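Local coordinates for ketosynthase (Streptomyces sp. MSC090213JE08, PDB 6KXD), which probably acts as the chain length factor partner in the ketosynthase heterodimer of the highly reducing type II polyketide synthase of the ishigamide pathway, at residues Arg274-Arg279 with Val366-Leu371. Sequence-based numbering, arbitrary orientation.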
ATOM      1  N   ARG B 274      19.951 -12.200  10.543  1.00 40.54           N
ATOM      2  CA  ARG B 274      20.769 -13.393  10.204  1.00 46.27           C
ATOM      3  C   ARG B 274      20.333 -13.975   8.867  1.00 41.78           C
ATOM      4  O   ARG B 274      21.185 -14.345   8.034  1.00 43.17           O
ATOM      5  CB  ARG B 274      20.669 -14.458  11.295  1.00 46.52           C
ATOM      6  CG  ARG B 274      21.505 -14.082  12.495  1.00 49.97           C
ATOM      7  CD  ARG B 274      21.710 -15.240  13.454  1.00 51.38           C
ATOM      8  NE  ARG B 274      22.330 -14.711  14.657  1.00 55.56           N
ATOM      9  CZ  ARG B 274      23.597 -14.309  14.774  1.00 69.38           C
ATOM     10  NH1 ARG B 274      24.503 -14.575  13.845  1.00 66.43           N
ATOM     11  NH2 ARG B 274      23.952 -13.632  15.850  1.00 77.81           N
ATOM     12  N   ARG B 275      19.012 -13.983   8.616  1.00 44.91           N
ATOM     13  CA  ARG B 275      18.489 -14.415   7.366  1.00 47.17           C
ATOM     14  C   ARG B 275      18.970 -13.469   6.256  1.00 44.52           C
ATOM     15  O   ARG B 275      19.385 -13.946   5.233  1.00 44.22           O
ATOM     16  CB  ARG B 275      16.958 -14.497   7.353  1.00 48.31           C
ATOM     17  CG  ARG B 275      16.376 -15.232   6.152  1.00 59.72           C
ATOM     18  CD  ARG B 275      14.880 -15.526   6.313  1.00 76.41           C
ATOM     19  NE  ARG B 275      14.532 -16.943   6.145  1.00 87.13           N
ATOM     20  CZ  ARG B 275      14.527 -17.864   7.123  1.00 89.46           C
ATOM     21  NH1 ARG B 275      14.856 -17.540   8.363  1.00 83.12           N
ATOM     22  NH2 ARG B 275      14.195 -19.117   6.857  1.00 87.37           N
ATOM     23  N   ALA B 276      18.901 -12.154   6.477  1.00 40.54           N
ATOM     24  CA  ALA B 276      19.318 -11.197   5.455  1.00 41.21           C
ATOM     25  C   ALA B 276      20.809 -11.398   5.121  1.00 42.58           C
ATOM     26  O   ALA B 276      21.252 -11.364   3.955  1.00 41.82           O
ATOM     27  CB  ALA B 276      19.024  -9.796   5.899  1.00 43.56           C
ATOM     28  N   LEU B 277      21.609 -11.615   6.147  1.00 40.03           N
ATOM     29  CA  LEU B 277      23.042 -11.802   5.920  1.00 41.93           C
ATOM     30  C   LEU B 277      23.307 -13.116   5.175  1.00 44.09           C
ATOM     31  O   LEU B 277      24.058 -13.138   4.171  1.00 45.63           O
ATOM     32  CB  LEU B 277      23.747 -11.740   7.266  1.00 41.13           C
ATOM     33  CG  LEU B 277      23.857 -10.355   7.899  1.00 40.82           C
ATOM     34  CD1 LEU B 277      24.246 -10.491   9.359  1.00 41.70           C
ATOM     35  CD2 LEU B 277      24.862  -9.461   7.181  1.00 39.85           C
ATOM     36  N   ARG B 278      22.673 -14.197   5.617  1.00 42.91           N
ATOM     37  CA  ARG B 278      22.778 -15.484   4.903  1.00 49.15           C
ATOM     38  C   ARG B 278      22.421 -15.281   3.424  1.00 51.63           C
ATOM     39  O   ARG B 278      23.207 -15.627   2.507  1.00 48.79           O
ATOM     40  CB  ARG B 278      21.900 -16.540   5.586  1.00 56.59           C
ATOM     41  CG  ARG B 278      21.737 -17.828   4.787  1.00 67.83           C
ATOM     42  CD  ARG B 278      21.288 -19.021   5.617  1.00 73.97           C
ATOM     43  NE  ARG B 278      20.378 -18.656   6.702  1.00 76.19           N
ATOM     44  CZ  ARG B 278      19.049 -18.746   6.655  1.00 80.77           C
ATOM     45  NH1 ARG B 278      18.440 -19.126   5.542  1.00 80.76           N
ATOM     46  NH2 ARG B 278      18.335 -18.453   7.730  1.00 74.30           N
ATOM     47  N   ARG B 279      21.267 -14.669   3.163  1.00 46.57           N
ATOM     48  CA  ARG B 279      20.766 -14.542   1.787  1.00 45.63           C
ATOM     49  C   ARG B 279      21.669 -13.640   0.940  1.00 45.63           C
ATOM     50  O   ARG B 279      21.765 -13.801  -0.253  1.00 47.97           O
ATOM     51  CB  ARG B 279      19.305 -14.088   1.786  1.00 52.00           C
ATOM     52  CG  ARG B 279      18.342 -15.187   2.231  1.00 63.75           C
ATOM     53  CD  ARG B 279      16.948 -15.057   1.643  1.00 74.36           C
ATOM     54  NE  ARG B 279      16.666 -15.982   0.548  1.00 88.97           N
ATOM     55  CZ  ARG B 279      15.662 -15.845  -0.321  1.00 93.13           C
ATOM     56  NH1 ARG B 279      14.939 -14.738  -0.333  1.00 84.09           N
ATOM     57  NH2 ARG B 279      15.376 -16.815  -1.173  1.00 93.03           N
ATOM     58  N   VAL B 366       9.356  -6.283  11.270  1.00 38.55           N
ATOM     59  CA  VAL B 366      10.755  -6.098  11.301  1.00 35.19           C
ATOM     60  C   VAL B 366      11.293  -6.275   9.874  1.00 31.96           C
ATOM     61  O   VAL B 366      10.807  -7.088   9.097  1.00 36.96           O
ATOM     62  CB  VAL B 366      11.394  -7.099  12.285  1.00 41.50           C
ATOM     63  CG1 VAL B 366      12.904  -7.016  12.234  1.00 42.73           C
ATOM     64  CG2 VAL B 366      10.866  -6.856  13.710  1.00 47.35           C
ATOM     65  N   ALA B 367      12.242  -5.433   9.497  1.00 38.42           N
ATOM     66  CA  ALA B 367      12.874  -5.597   8.183  1.00 37.83           C
ATOM     67  C   ALA B 367      14.359  -5.236   8.277  1.00 35.07           C
ATOM     68  O   ALA B 367      14.796  -4.346   9.045  1.00 35.75           O
ATOM     69  CB  ALA B 367      12.141  -4.776   7.166  1.00 35.95           C
ATOM     70  N   VAL B 368      15.144  -5.938   7.441  1.00 35.54           N
ATOM     71  CA  VAL B 368      16.524  -5.756   7.377  1.00 36.11           C
ATOM     72  C   VAL B 368      16.933  -5.753   5.914  1.00 34.89           C
ATOM     73  O   VAL B 368      16.442  -6.571   5.167  1.00 39.85           O
ATOM     74  CB  VAL B 368      17.271  -6.857   8.146  1.00 38.28           C
ATOM     75  CG1 VAL B 368      18.768  -6.751   7.917  1.00 39.23           C
ATOM     76  CG2 VAL B 368      16.954  -6.824   9.627  1.00 40.90           C
ATOM     77  N   ALA B 369      17.812  -4.813   5.552  1.00 38.33           N
ATOM     78  CA  ALA B 369      18.422  -4.848   4.244  1.00 38.48           C
ATOM     79  C   ALA B 369      19.937  -4.928   4.393  1.00 35.82           C
ATOM     80  O   ALA B 369      20.545  -4.201   5.194  1.00 38.47           O
ATOM     81  CB  ALA B 369      18.029  -3.669   3.388  1.00 36.88           C
ATOM     82  N   VAL B 370      20.537  -5.718   3.495  1.00 39.28           N
ATOM     83  CA  VAL B 370      22.006  -5.831   3.396  1.00 37.84           C
ATOM     84  C   VAL B 370      22.443  -5.255   2.049  1.00 35.46           C
ATOM     85  O   VAL B 370      21.891  -5.612   1.001  1.00 37.99           O
ATOM     86  CB  VAL B 370      22.446  -7.289   3.575  1.00 39.53           C
ATOM     87  CG1 VAL B 370      23.946  -7.461   3.421  1.00 44.49           C
ATOM     88  CG2 VAL B 370      22.000  -7.818   4.916  1.00 37.27           C
ATOM     89  N   LEU B 371      23.330  -4.269   2.108  1.00 37.11           N
ATOM     90  CA  LEU B 371      23.812  -3.570   0.896  1.00 37.69           C
ATOM     91  C   LEU B 371      25.305  -3.834   0.752  1.00 41.58           C
ATOM     92  O   LEU B 371      26.002  -3.968   1.744  1.00 39.11           O
ATOM     93  CB  LEU B 371      23.634  -2.075   1.051  1.00 39.98           C
ATOM     94  CG  LEU B 371      22.224  -1.615   1.444  1.00 43.14           C
ATOM     95  CD1 LEU B 371      22.215  -0.114   1.661  1.00 46.09           C
ATOM     96  CD2 LEU B 371      21.218  -1.991   0.393  1.00 46.83           C
TER
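Ala276 sets its CB against Val368 CG1 and Val370 CG2, at 3.7 Å from each, which makes this methyl the hub of a helix-on-sheet contact in a thiolase-type fold. The two valines are alternate residues of strand 365-373, so both present their branches to the same helix, while Ala369 between them turns its methyl away to pack on Val357. Val368 reaches the hub through the branch that lies anti to its backbone N (chi1 173°). Val370 uses the other branch, CG2, which stands beside its own N and also takes Leu277 CD2 at 4.0 Å. The Leu277 and Val370 side chains meet crosswise, near a right angle. Leu277 adds one methyl, CD2, beside the Ala276 contact; its further neighbours include Val282 and Ala284.

The single methyl of Ala276, facing the strand, permits a close approach: the axes of segments 274-279 and 366-371 come within 7.9 Å and are inclined by 28°, and Ala276 CA lies 6.3 Å from Val370 CA. All four touching residues are buried, and the side-chain contacts between the two segments are all between apolar carbons. Strand 365-373 is held between antiparallel neighbours 250-259 and 354-360, and Cys272 and Ala280 extend the valine packing along helix 265-280. On the helix's more polar side, Arg275 and Arg279 pack on Asn160 and Glu188 of the partner subunit. Ser254 OG hydrogen-bonds Ala276 O, tying the helix to strand 250-259; that same carbonyl oxygen, Ala276 O, lies 3.7 Å from Val370 CG2.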